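Local coordinates for HydG protein (Carboxydothermus hydrogenoformans, PDB 4RTB) that probably acts as a radical SAM enzyme with a [4Fe-4S] cluster, a CO and cyanide synthase that matures [FeFe]-hydrogenase, at residues A[81-84]-A[85-88]. Sequence-based numbering, arbitrary orientation.
Sequences FWQA and RKVK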
loop_
_atom_site.group_PDB
_atom_site.type_symbol
_atom_site.label_atom_id
_atom_site.label_comp_id
_atom_site.label_asym_id
_atom_site.label_seq_id
_atom_site.Cartn_x
_atom_site.Cartn_y
_atom_site.Cartn_z
ATOM N N PHE A 81 17.765 8.027 6.293
ATOM C CA PHE A 81 16.491 8.437 6.873
ATOM C C PHE A 81 16.252 9.923 6.647
ATOM O O PHE A 81 15.144 10.337 6.298
ATOM C CB PHE A 81 16.446 8.109 8.368
ATOM C CG PHE A 81 16.465 6.635 8.667
ATOM C CD1 PHE A 81 16.246 5.705 7.661
ATOM C CD2 PHE A 81 16.693 6.178 9.954
ATOM C CE1 PHE A 81 16.258 4.352 7.931
ATOM C CE2 PHE A 81 16.706 4.822 10.232
ATOM C CZ PHE A 81 16.489 3.908 9.218
ATOM N N TRP A 82 17.302 10.715 6.843
ATOM C CA TRP A 82 17.245 12.156 6.616
ATOM C C TRP A 82 16.741 12.477 5.206
ATOM O O TRP A 82 15.767 13.229 5.030
ATOM C CB TRP A 82 18.628 12.766 6.849
ATOM C CG TRP A 82 18.661 14.258 6.853
ATOM C CD1 TRP A 82 18.172 15.087 7.819
ATOM C CD2 TRP A 82 19.241 15.102 5.855
ATOM N NE1 TRP A 82 18.400 16.397 7.478
ATOM C CE2 TRP A 82 19.058 16.433 6.275
ATOM C CE3 TRP A 82 19.894 14.861 4.642
ATOM C CZ2 TRP A 82 19.502 17.521 5.527
ATOM C CZ3 TRP A 82 20.336 15.941 3.900
ATOM C CH2 TRP A 82 20.139 17.254 4.345
ATOM N N GLN A 83 17.393 11.883 4.209
ATOM C CA GLN A 83 16.983 12.060 2.819
ATOM C C GLN A 83 15.551 11.590 2.573
ATOM O O GLN A 83 14.795 12.245 1.852
ATOM C CB GLN A 83 17.936 11.322 1.882
ATOM C CG GLN A 83 18.923 12.233 1.184
ATOM C CD GLN A 83 18.238 13.288 0.337
ATOM O OE1 GLN A 83 17.219 13.024 -0.301
ATOM N NE2 GLN A 83 18.793 14.496 0.334
ATOM N N ALA A 84 15.186 10.459 3.170
ATOM C CA ALA A 84 13.839 9.917 3.019
ATOM C C ALA A 84 12.782 10.911 3.499
ATOM O O ALA A 84 11.817 11.198 2.779
ATOM C CB ALA A 84 13.710 8.602 3.770
ATOM N N ARG A 85 12.972 11.437 4.708
ATOM C CA ARG A 85 12.047 12.417 5.272
ATOM C C ARG A 85 12.003 13.673 4.409
ATOM O O ARG A 85 10.935 14.270 4.218
ATOM C CB ARG A 85 12.439 12.783 6.710
ATOM C CG ARG A 85 12.510 11.602 7.675
ATOM C CD ARG A 85 12.681 12.048 9.129
ATOM N NE ARG A 85 12.655 10.904 10.041
ATOM C CZ ARG A 85 13.577 10.650 10.965
ATOM N NH1 ARG A 85 14.611 11.466 11.122
ATOM N NH2 ARG A 85 13.460 9.578 11.738
ATOM N N LYS A 86 13.161 14.070 3.887
ATOM C CA LYS A 86 13.216 15.273 3.065
ATOM C C LYS A 86 12.393 15.099 1.792
ATOM O O LYS A 86 11.628 15.985 1.411
ATOM C CB LYS A 86 14.661 15.636 2.717
ATOM C CG LYS A 86 14.827 17.084 2.287
ATOM C CD LYS A 86 15.944 17.764 3.058
ATOM C CE LYS A 86 17.288 17.511 2.405
ATOM N NZ LYS A 86 17.379 18.182 1.079
ATOM N N VAL A 87 12.546 13.944 1.152
ATOM C CA VAL A 87 11.819 13.621 -0.073
ATOM C C VAL A 87 10.309 13.510 0.154
ATOM O O VAL A 87 9.504 14.086 -0.599
ATOM C CB VAL A 87 12.340 12.304 -0.678
ATOM C CG1 VAL A 87 11.438 11.829 -1.803
ATOM C CG2 VAL A 87 13.774 12.474 -1.161
ATOM N N LYS A 88 9.933 12.769 1.195
ATOM C CA LYS A 88 8.526 12.601 1.539
ATOM C C LYS A 88 7.885 13.956 1.808
ATOM O O LYS A 88 6.751 14.204 1.392
ATOM C CB LYS A 88 8.367 11.681 2.753
ATOM C CG LYS A 88 6.938 11.183 2.979
ATOM C CD LYS A 88 6.150 12.104 3.901
ATOM C CE LYS A 88 4.652 11.868 3.772
ATOM N NZ LYS A 88 4.277 10.458 4.049
#
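One turn of helix 74-91, which packs on the outside of the radical SAM barrel, brings Trp82 and Lys86 together in an i to i+4 CH-pi contact. Lys86 CE sits over one face of the indole, 3.8 Å from the centroid of its six-membered ring and offset toward the rim, and comes nearest to Trp82 CH2. Trp82 CG is anti to the backbone N (chi1 -171°), beside the carbonyl carbon, and with chi2 near 72° the six-membered ring comes to lie next to Lys86; the two side chains run alongside, pointing the same way. A long lysine suits this exposed flank, since its bent chain sets the CE methylene alone on the ring and turns NZ toward the Gln83 amide, 4.0 Å from Gln83 NE2. Gln83, bent at chi2 (-60°), brings OE1 to 3.6 Å from Val87 CG2, a van der Waals contact. Beneath the side chains four i to i+4 hydrogen bonds run from Arg85, Lys86, Val87 and Lys88 N to the carbonyls of Phe81, Trp82, Gln83 and Ala84; Lys88 N to Ala84 O measures 2.9 Å. Small Ala84 lets the inner side of the helix approach Ala311 of helix 303-316, while Phe81 reaches Lys307 there and Leu339 of helix 330-339. Buried Lys88 is satisfied at NZ by Val337 O, a bond joining the helix to 330-339. On the outer flank, CE, polarised by its adjacent charged nitrogen, probably suits the electron-rich indole face.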